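Long-range contacts in uncharacterized protein (PDB 5BMT), which is of unknown function but is probably related to bacterial lipoproteins that carry an OB-type domain near the N terminus: residues S205-P211 with W224-S230; T136-M141 with T158-A163; R46-C50 with Y117-V121. All blocks are in the same frame, centred on the assembly; numbering follows the deposited sequence. Where two conformers were deposited one is given.

Contact 1. Residues S205-P211 with W224-S230; sequences SYRVKYP and WGYSKIS
Lys209 lays the end of its chain over the Trp224 indole: CE is 3.7 Å from the centroid of the six-membered ring and 13° off its normal, and Lys209 NZ, 4.7 Å from the same centroid, adds a cation-pi contact. Beside this, Lys209 CB touches Tyr226 CE2 at 3.5 Å, the two side chains running alongside each other. Arg207 puts one face of its guanidinium against Tyr226, Arg207 CZ lying 3.4 Å from Tyr226 CD2 with the two planes 22° apart, while its NE bonds to Thr158 OG1.

Tyr210 and Tyr206 lie on the opposite face of the sheet. Gly225 CA sits 3.9 Å from the centroid of the Tyr210 ring, over its face; a CB on Gly225 would collide with Tyr210 CZ. A water joins Tyr210 OH to Tyr226 O. Farther along, in the conformer given, Ser230 CB lies over a face of the Tyr206 ring, whose OH bonds to Ser109 OG.

Between these rings the pairing slips by one residue, and Ser227 fills the break. With OG between backbone N and carbonyl carbon (chi1 75°), it accepts Val208 N at 2.9 Å and donates to Lys228 O, while Ser227 N bonds to Val208 O. Regular antiparallel bonding flanks the slip, joining Tyr206 to Ser230 and Tyr210 to Gly225, as expected of an antiparallel beta hairpin, here strands 203-214 and 221-233, interrupted in its second strand.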
loop_
_atom_site.group_PDB
_atom_site.type_symbol
_atom_site.label_atom_id
_atom_site.label_comp_id
_atom_site.label_asym_id
_atom_site.label_seq_id
_atom_site.Cartn_x
_atom_site.Cartn_y
_atom_site.Cartn_z
ATOM N N SER A 205 -9.938 -2.691 -11.124
ATOM C CA SER A 205 -9.432 -1.321 -11.233
ATOM C C SER A 205 -9.984 -0.518 -10.087
ATOM O O SER A 205 -11.189 -0.592 -9.806
ATOM C CB SER A 205 -9.857 -0.680 -12.552
ATOM O OG SER A 205 -9.302 -1.339 -13.674
ATOM N N TYR A 206 -9.132 0.254 -9.423
ATOM C CA TYR A 206 -9.629 1.094 -8.339
ATOM C C TYR A 206 -8.830 2.387 -8.255
ATOM O O TYR A 206 -7.752 2.517 -8.847
ATOM C CB TYR A 206 -9.601 0.350 -6.988
ATOM C CG TYR A 206 -8.210 0.223 -6.395
ATOM C CD1 TYR A 206 -7.377 -0.846 -6.731
ATOM C CD2 TYR A 206 -7.734 1.160 -5.481
ATOM C CE1 TYR A 206 -6.079 -0.941 -6.216
ATOM C CE2 TYR A 206 -6.467 1.032 -4.895
ATOM C CZ TYR A 206 -5.622 0.010 -5.308
ATOM O OH TYR A 206 -4.341 -0.042 -4.812
ATOM N N ARG A 207 -9.371 3.347 -7.526
ATOM C CA ARG A 207 -8.648 4.575 -7.248
ATOM C C ARG A 207 -8.926 4.969 -5.812
ATOM O O ARG A 207 -9.876 4.450 -5.215
ATOM C CB ARG A 207 -9.029 5.686 -8.215
ATOM C CG ARG A 207 -10.501 6.021 -8.083
ATOM C CD ARG A 207 -10.852 7.072 -9.085
ATOM N NE ARG A 207 -12.251 7.451 -8.954
ATOM C CZ ARG A 207 -12.774 8.511 -9.557
ATOM N NH1 ARG A 207 -12.009 9.312 -10.284
ATOM N NH2 ARG A 207 -14.052 8.803 -9.401
ATOM N N VAL A 208 -8.139 5.901 -5.278
ATOM C CA VAL A 208 -8.300 6.367 -3.906
ATOM C C VAL A 208 -8.628 7.842 -3.935
ATOM O O VAL A 208 -7.851 8.622 -4.493
ATOM C CB VAL A 208 -7.044 6.088 -3.049
ATOM C CG1 VAL A 208 -7.235 6.608 -1.615
ATOM C CG2 VAL A 208 -6.728 4.595 -3.013
ATOM N N LYS A 209 -9.769 8.225 -3.311
ATOM C CA LYS A 209 -10.130 9.621 -3.195
ATOM C C LYS A 209 -9.692 10.146 -1.822
ATOM O O LYS A 209 -9.557 9.391 -0.849
ATOM C CB LYS A 209 -11.606 9.823 -3.469
ATOM C CG LYS A 209 -12.577 9.490 -2.396
ATOM C CD LYS A 209 -13.935 10.139 -2.812
ATOM C CE LYS A 209 -14.819 10.442 -1.632
ATOM N NZ LYS A 209 -16.191 9.888 -1.801
ATOM N N TYR A 210 -9.415 11.435 -1.750
ATOM C CA TYR A 210 -8.943 12.025 -0.515
ATOM C C TYR A 210 -9.391 13.484 -0.428
ATOM O O TYR A 210 -9.620 14.108 -1.462
ATOM C CB TYR A 210 -7.385 11.948 -0.444
ATOM C CG TYR A 210 -6.684 12.578 -1.636
ATOM C CD1 TYR A 210 -6.389 13.938 -1.658
ATOM C CD2 TYR A 210 -6.324 11.814 -2.741
ATOM C CE1 TYR A 210 -5.747 14.520 -2.748
ATOM C CE2 TYR A 210 -5.683 12.382 -3.843
ATOM C CZ TYR A 210 -5.392 13.739 -3.839
ATOM O OH TYR A 210 -4.751 14.329 -4.907
ATOM N N PRO A 211 -9.473 14.058 0.773
ATOM C CA PRO A 211 -9.911 15.469 0.879
ATOM C C PRO A 211 -8.845 16.424 0.338
ATOM O O PRO A 211 -7.687 16.382 0.748
ATOM C CB PRO A 211 -10.110 15.674 2.390
ATOM C CG PRO A 211 -10.250 14.311 2.961
ATOM C CD PRO A 211 -9.343 13.430 2.101
ATOM N N TRP A 224 -12.566 17.017 -3.416
ATOM C CA TRP A 224 -11.788 15.780 -3.299
ATOM C C TRP A 224 -10.815 15.641 -4.437
ATOM O O TRP A 224 -11.096 16.082 -5.568
ATOM C CB TRP A 224 -12.752 14.576 -3.342
ATOM C CG TRP A 224 -13.806 14.598 -2.273
ATOM C CD1 TRP A 224 -14.985 15.292 -2.290
ATOM C CD2 TRP A 224 -13.723 13.969 -0.995
ATOM N NE1 TRP A 224 -15.682 15.061 -1.125
ATOM C CE2 TRP A 224 -14.931 14.243 -0.315
ATOM C CE3 TRP A 224 -12.768 13.131 -0.383
ATOM C CZ2 TRP A 224 -15.186 13.753 0.968
ATOM C CZ3 TRP A 224 -13.026 12.650 0.892
ATOM C CH2 TRP A 224 -14.222 12.959 1.549
ATOM N N GLY A 225 -9.699 14.999 -4.132
ATOM C CA GLY A 225 -8.695 14.629 -5.121
ATOM C C GLY A 225 -8.784 13.133 -5.338
ATOM O O GLY A 225 -9.352 12.406 -4.506
ATOM N N TYR A 226 -8.196 12.640 -6.436
ATOM C CA TYR A 226 -8.236 11.218 -6.759
ATOM C C TYR A 226 -6.882 10.775 -7.234
ATOM O O TYR A 226 -6.231 11.479 -8.040
ATOM C CB TYR A 226 -9.282 10.934 -7.878
ATOM C CG TYR A 226 -10.693 11.330 -7.491
ATOM C CD1 TYR A 226 -11.138 12.643 -7.635
ATOM C CD2 TYR A 226 -11.577 10.393 -6.957
ATOM C CE1 TYR A 226 -12.417 13.030 -7.217
ATOM C CE2 TYR A 226 -12.879 10.756 -6.588
ATOM C CZ TYR A 226 -13.284 12.079 -6.701
ATOM O OH TYR A 226 -14.549 12.453 -6.312
ATOM N N SER A 227 -6.478 9.606 -6.789
ATOM C CA SER A 227 -5.240 9.001 -7.276
ATOM C C SER A 227 -5.411 8.562 -8.719
ATOM O O SER A 227 -6.528 8.506 -9.237
ATOM C CB SER A 227 -4.927 7.753 -6.438
ATOM O OG SER A 227 -5.774 6.648 -6.759
ATOM N N LYS A 228 -4.303 8.166 -9.339
ATOM C CA LYS A 228 -4.368 7.478 -10.609
ATOM C C LYS A 228 -5.057 6.134 -10.385
ATOM O O LYS A 228 -5.152 5.654 -9.238
ATOM C CB LYS A 228 -2.952 7.218 -11.151
ATOM C CG LYS A 228 -2.198 8.457 -11.541
ATOM C CD LYS A 228 -0.995 8.104 -12.420
ATOM C CE LYS A 228 0.187 7.499 -11.686
ATOM N NZ LYS A 228 1.107 6.800 -12.621
ATOM N N ILE A 229 -5.515 5.508 -11.465
ATOM C CA ILE A 229 -6.109 4.195 -11.357
ATOM C C ILE A 229 -5.010 3.146 -11.104
ATOM O O ILE A 229 -3.927 3.175 -11.712
ATOM C CB ILE A 229 -6.925 3.890 -12.634
ATOM C CG1 ILE A 229 -8.146 4.848 -12.722
ATOM C CG2 ILE A 229 -7.346 2.391 -12.720
ATOM C CD1 ILE A 229 -8.744 4.969 -14.147
ATOM N N SER A 230 -5.291 2.237 -10.172
ATOM C CA SER A 230 -4.412 1.118 -9.840
ATOM C C SER A 230 -5.123 -0.162 -10.218
ATOM O O SER A 230 -6.353 -0.211 -10.167
ATOM C CB SER A 230 -4.084 1.126 -8.352
ATOM O OG SER A 230 -3.667 2.396 -7.890
HETATM O O HOH W 1 -4.034 12.722 -7.051
#

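Contact 2. Residues T136-M141 with T158-A163; sequences TYIMSM and TLCLRA
The Tyr137 ring meets the strand opposite obliquely: Tyr137 CE1 is 3.6 Å from Ala163 CB, CD1 lies near both that methyl and Arg162 O, and Tyr137 CB is 4.0 Å from Leu161 CD1. Pro124 and Phe126 of strand 118-126 also touch this side chain, and its hydroxyl bonds to Asp179 OD2 and Asn135 ND2. The other flat group, the Arg162 guanidinium, leads away from segment 136-141: NE forms a salt bridge with Glu101, and NH1 and NH2 bond to Asp94 O and Met96 O, so all three nitrogens are engaged and the group's rotation is fixed.

Nearer the backbone, Ile138 and Arg162 lie side by side, Ile138 CG2 3.8 Å from Arg162 CB. Leu161 holds CG anti to its backbone N (chi1 -178°); with chi2 at 65°, this turns CD1 toward Tyr137 CB. Met139, a selenomethionine, probably packs its SE against Leu161 CB and Leu159 CB, although Met139 and Leu159 each have two conformers. A leucine in place of Tyr137 would probably leave the Ala163 methyl without its aromatic neighbour and Asp179 without its hydroxyl mate.

Four backbone bonds set the register. Ile138 N reaches Arg162 O at 2.9 Å and Arg162 N returns to Ile138 O at 3.0 Å; Ser140 and Cys160 exchange a similar pair, with Cys160 N to Ser140 O at 2.8 Å. The strand axes, 162° apart in direction, confirm antiparallel pairing.

Strand 85-89 borders segment 136-141, with Leu88 against Met139, and strand 203-214 borders segment 158-163, while Val122 and Pro124 of strand 118-126 pack on Leu161.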
loop_
_atom_site.group_PDB
_atom_site.type_symbol
_atom_site.label_atom_id
_atom_site.label_comp_id
_atom_site.label_asym_id
_atom_site.label_seq_id
_atom_site.Cartn_x
_atom_site.Cartn_y
_atom_site.Cartn_z
ATOM N N THR A 136 -2.871 9.428 11.944
ATOM C CA THR A 136 -3.525 8.131 11.822
ATOM C C THR A 136 -4.514 8.261 10.674
ATOM O O THR A 136 -4.860 9.384 10.253
ATOM C CB THR A 136 -4.133 7.567 13.093
ATOM O OG1 THR A 136 -5.046 8.514 13.618
ATOM C CG2 THR A 136 -3.038 7.111 14.085
ATOM N N TYR A 137 -4.934 7.127 10.154
ATOM C CA TYR A 137 -5.711 7.098 8.934
ATOM C C TYR A 137 -6.911 6.216 9.004
ATOM O O TYR A 137 -7.017 5.325 9.839
ATOM C CB TYR A 137 -4.806 6.558 7.784
ATOM C CG TYR A 137 -3.609 7.451 7.521
ATOM C CD1 TYR A 137 -3.697 8.522 6.633
ATOM C CD2 TYR A 137 -2.396 7.257 8.198
ATOM C CE1 TYR A 137 -2.627 9.394 6.444
ATOM C CE2 TYR A 137 -1.321 8.130 8.021
ATOM C CZ TYR A 137 -1.441 9.191 7.133
ATOM O OH TYR A 137 -0.394 10.076 6.954
ATOM N N ILE A 138 -7.832 6.471 8.076
ATOM C CA ILE A 138 -8.977 5.633 7.870
ATOM C C ILE A 138 -9.114 5.436 6.368
ATOM O O ILE A 138 -9.215 6.414 5.610
ATOM C CB ILE A 138 -10.299 6.168 8.534
ATOM C CG1 ILE A 138 -11.533 5.358 8.099
ATOM C CG2 ILE A 138 -10.548 7.645 8.246
ATOM C CD1 ILE A 138 -11.710 4.232 8.828
HETATM N N MSE A 139 -9.086 4.181 5.942
HETATM C CA MSE A 139 -9.319 3.796 4.558
HETATM C C MSE A 139 -10.678 3.135 4.542
HETATM O O MSE A 139 -10.882 2.150 5.253
HETATM C CB MSE A 139 -8.208 2.864 4.041
HETATM C CG MSE A 139 -8.406 2.464 2.591
HETATM SE SE MSE A 139 -7.981 3.859 1.316
HETATM C CE MSE A 139 -6.365 3.160 0.526
ATOM N N SER A 140 -11.616 3.699 3.791
ATOM C CA SER A 140 -12.948 3.147 3.800
ATOM C C SER A 140 -13.486 2.975 2.404
ATOM O O SER A 140 -12.968 3.562 1.452
ATOM C CB SER A 140 -13.869 4.053 4.623
ATOM O OG SER A 140 -13.921 5.380 4.108
HETATM N N MSE A 141 -14.643 2.364 2.312
HETATM C CA MSE A 141 -15.316 2.277 1.035
HETATM C C MSE A 141 -16.713 1.797 1.246
HETATM O O MSE A 141 -17.037 1.242 2.302
HETATM C CB MSE A 141 -14.576 1.397 0.003
HETATM C CG MSE A 141 -14.157 0.033 0.514
HETATM SE SE MSE A 141 -14.201 -1.210 -0.964
HETATM C CE MSE A 141 -15.902 -1.414 -0.999
ATOM N N THR A 158 -13.971 3.028 -6.132
ATOM C CA THR A 158 -13.323 4.135 -5.429
ATOM C C THR A 158 -13.249 3.843 -3.930
ATOM O O THR A 158 -14.269 3.519 -3.296
ATOM C CB THR A 158 -14.093 5.450 -5.687
ATOM O OG1 THR A 158 -14.014 5.772 -7.073
ATOM C CG2 THR A 158 -13.519 6.635 -4.884
ATOM N N LEU A 159 -12.023 3.918 -3.393
ATOM C CA LEU A 159 -11.742 3.813 -1.966
ATOM C C LEU A 159 -11.512 5.236 -1.463
ATOM O O LEU A 159 -11.253 6.127 -2.283
ATOM C CB LEU A 159 -10.498 2.944 -1.727
ATOM C CG LEU A 159 -10.681 1.426 -1.766
ATOM C CD1 LEU A 159 -11.102 0.927 -3.149
ATOM C CD2 LEU A 159 -9.395 0.732 -1.357
ATOM N N CYS A 160 -11.636 5.458 -0.162
ATOM C CA CYS A 160 -11.420 6.784 0.375
ATOM C C CYS A 160 -10.380 6.758 1.484
ATOM O O CYS A 160 -10.450 5.931 2.387
ATOM C CB CYS A 160 -12.731 7.367 0.874
ATOM S SG CYS A 160 -12.543 8.977 1.662
ATOM N N LEU A 161 -9.411 7.695 1.424
ATOM C CA LEU A 161 -8.386 7.792 2.462
ATOM C C LEU A 161 -8.517 9.131 3.151
ATOM O O LEU A 161 -8.524 10.184 2.479
ATOM C CB LEU A 161 -6.968 7.640 1.912
ATOM C CG LEU A 161 -5.851 7.684 2.977
ATOM C CD1 LEU A 161 -5.924 6.495 3.932
ATOM C CD2 LEU A 161 -4.491 7.709 2.318
ATOM N N ARG A 162 -8.681 9.090 4.488
ATOM C CA ARG A 162 -8.721 10.287 5.299
ATOM C C ARG A 162 -7.714 10.176 6.434
ATOM O O ARG A 162 -7.307 9.067 6.809
ATOM C CB ARG A 162 -10.144 10.572 5.789
ATOM C CG ARG A 162 -10.980 10.928 4.543
ATOM C CD ARG A 162 -12.460 10.987 4.741
ATOM N NE ARG A 162 -12.840 12.166 5.507
ATOM C CZ ARG A 162 -14.099 12.511 5.755
ATOM N NH1 ARG A 162 -15.100 11.800 5.250
ATOM N NH2 ARG A 162 -14.366 13.595 6.464
ATOM N N ALA A 163 -7.268 11.321 6.922
ATOM C CA ALA A 163 -6.224 11.386 7.945
ATOM C C ALA A 163 -6.611 12.279 9.098
ATOM O O ALA A 163 -7.245 13.320 8.873
ATOM C CB ALA A 163 -4.946 11.935 7.335
#

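Contact 3. Residues R46-C50 with Y117-V121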
loop_
_atom_site.group_PDB
_atom_site.type_symbol
_atom_site.label_atom_id
_atom_site.label_comp_id
_atom_site.label_asym_id
_atom_site.label_seq_id
_atom_site.Cartn_x
_atom_site.Cartn_y
_atom_site.Cartn_z
ATOM N N ARG A 46 8.011 -8.957 11.344
ATOM C CA ARG A 46 7.235 -10.168 11.463
ATOM C C ARG A 46 6.429 -10.350 10.182
ATOM O O ARG A 46 6.185 -9.404 9.419
ATOM C CB ARG A 46 6.399 -10.263 12.741
ATOM C CG ARG A 46 5.197 -9.348 12.852
ATOM C CD ARG A 46 4.490 -9.549 14.190
ATOM N NE ARG A 46 3.671 -10.766 14.218
ATOM C CZ ARG A 46 3.021 -11.223 15.287
ATOM N NH1 ARG A 46 3.090 -10.576 16.443
ATOM N NH2 ARG A 46 2.305 -12.336 15.208
ATOM N N ALA A 47 6.079 -11.607 9.920
ATOM C CA ALA A 47 5.331 -11.937 8.705
ATOM C C ALA A 47 4.063 -11.080 8.641
ATOM O O ALA A 47 3.375 -10.886 9.657
ATOM C CB ALA A 47 4.964 -13.423 8.732
ATOM N N GLY A 48 3.820 -10.535 7.464
ATOM C CA GLY A 48 2.698 -9.639 7.207
ATOM C C GLY A 48 3.085 -8.178 7.188
ATOM O O GLY A 48 2.293 -7.345 6.744
ATOM N N ASP A 49 4.275 -7.839 7.690
ATOM C CA ASP A 49 4.731 -6.455 7.667
ATOM C C ASP A 49 5.038 -6.009 6.261
ATOM O O ASP A 49 5.500 -6.789 5.430
ATOM C CB ASP A 49 6.039 -6.299 8.474
ATOM C CG ASP A 49 5.892 -6.328 9.986
ATOM O OD1 ASP A 49 4.749 -6.280 10.477
ATOM O OD2 ASP A 49 6.932 -6.372 10.684
ATOM N N CYS A 50 4.847 -4.720 6.018
ATOM C CA CYS A 50 5.256 -4.075 4.776
ATOM C C CYS A 50 6.432 -3.198 5.066
ATOM O O CYS A 50 6.488 -2.548 6.117
ATOM C CB CYS A 50 4.123 -3.245 4.200
ATOM S SG CYS A 50 2.766 -4.233 3.552
ATOM N N TYR A 117 -0.379 -13.180 2.486
ATOM C CA TYR A 117 -1.022 -11.905 2.751
ATOM C C TYR A 117 -1.218 -11.064 1.528
ATOM O O TYR A 117 -0.523 -11.226 0.512
ATOM C CB TYR A 117 -0.116 -11.079 3.694
ATOM C CG TYR A 117 0.108 -11.683 5.054
ATOM C CD1 TYR A 117 -0.818 -11.507 6.074
ATOM C CD2 TYR A 117 1.261 -12.414 5.330
ATOM C CE1 TYR A 117 -0.606 -12.043 7.345
ATOM C CE2 TYR A 117 1.468 -12.985 6.579
ATOM C CZ TYR A 117 0.540 -12.784 7.589
ATOM O OH TYR A 117 0.728 -13.336 8.838
ATOM N N LYS A 118 -2.168 -10.119 1.647
ATOM C CA LYS A 118 -2.352 -9.045 0.654
ATOM C C LYS A 118 -2.409 -7.738 1.406
ATOM O O LYS A 118 -3.102 -7.659 2.438
ATOM C CB LYS A 118 -3.616 -9.237 -0.207
ATOM C CG LYS A 118 -3.579 -10.563 -0.983
ATOM C CD LYS A 118 -4.762 -10.705 -1.915
ATOM C CE LYS A 118 -4.763 -12.082 -2.577
ATOM N NZ LYS A 118 -5.228 -13.150 -1.644
ATOM N N ARG A 119 -1.693 -6.719 0.917
ATOM C CA ARG A 119 -1.751 -5.389 1.534
ATOM C C ARG A 119 -1.802 -4.336 0.488
ATOM O O ARG A 119 -1.067 -4.414 -0.501
ATOM C CB ARG A 119 -0.539 -5.085 2.444
ATOM C CG ARG A 119 -0.636 -5.650 3.870
ATOM C CD ARG A 119 -0.044 -7.039 3.952
ATOM N NE ARG A 119 -0.125 -7.504 5.344
ATOM C CZ ARG A 119 -1.217 -7.970 5.942
ATOM N NH1 ARG A 119 -2.357 -8.106 5.259
ATOM N NH2 ARG A 119 -1.181 -8.318 7.228
ATOM N N ILE A 120 -2.621 -3.304 0.718
ATOM C CA ILE A 120 -2.545 -2.124 -0.134
ATOM C C ILE A 120 -1.479 -1.220 0.485
ATOM O O ILE A 120 -1.567 -0.893 1.677
ATOM C CB ILE A 120 -3.889 -1.381 -0.218
ATOM C CG1 ILE A 120 -4.978 -2.297 -0.744
ATOM C CG2 ILE A 120 -3.754 -0.122 -1.105
ATOM C CD1 ILE A 120 -6.402 -1.722 -0.468
ATOM N N VAL A 121 -0.467 -0.855 -0.271
ATOM C CA VAL A 121 0.467 0.166 0.197
ATOM C C VAL A 121 -0.055 1.464 -0.381
ATOM O O VAL A 121 -0.288 1.539 -1.603
ATOM C CB VAL A 121 1.936 -0.089 -0.223
ATOM C CG1 VAL A 121 2.836 1.126 0.050
ATOM C CG2 VAL A 121 2.482 -1.325 0.487
#
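Tyr117 carries Gly48 on one ring face: Gly48 CA is 3.6 Å from the ring centroid and 13° off the normal, and Gly48 N approaches Tyr117 CE2 at 3.5 Å. Ala47 CB adds a looser contact with the same CE2 atom. Gly48 holds the third position of a type II turn from Arg46 to Asp49; its positive phi suits glycine, and a CB there would press on Tyr117 CZ and Arg119 NH2.

Arg119 depends on its bend. CG is anti to the carbonyl carbon and the chain folds at chi2 (90°), which swings NE to Gly48 O at 2.8 Å. The bond is almost straight (175°), and it lies in both the carbonyl and the guanidinium planes, on a lone pair of the oxygen. NH1 bonds to Lys118 O and forms a salt bridge with Glu184, so two edges of the group are gripped, while Tyr117 CD1 lies 3.4 Å above its plane. The aliphatic part of Arg119 is used too: Cys50 SG touches Arg119 CB at 3.6 Å, and the same sulfur lies 4.2 Å from Val121 CG2.

Within the turn, Asp49 OD2 accepts Arg46 N from above the carboxylate plane and OD1 pairs with Lys85. The turn lies in the loop between helix 37-40 and strand 50-57; strand 10-18 runs alongside, Val16 bonding to the backbone of Gly48 and Asp49, and Ile15 touching both Cys50 and Arg119 of strand 118-126.

Along the chain the contacts follow in series, contact 3 closing before contact 2 and contact 2 before contact 1. Contacts 1 and 2 have centres about 10 Å apart and share neighbouring strands, 153-167 and 203-214, which run parallel; Lys209 N to Leu159 O and Lys209 O to Leu161 N, both 2.8 Å, are probable hydrogen bonds linking them. Contact 3 lies about 18 Å from contact 2 and 21 Å from contact 1, centre to centre. It meets them through Ile120, whose side chain packs on Tyr206 and, in the conformer given, on Leu159. Contact 3 thus joins the OB-family region to the large mixed sheet to which contacts 1 and 2 belong.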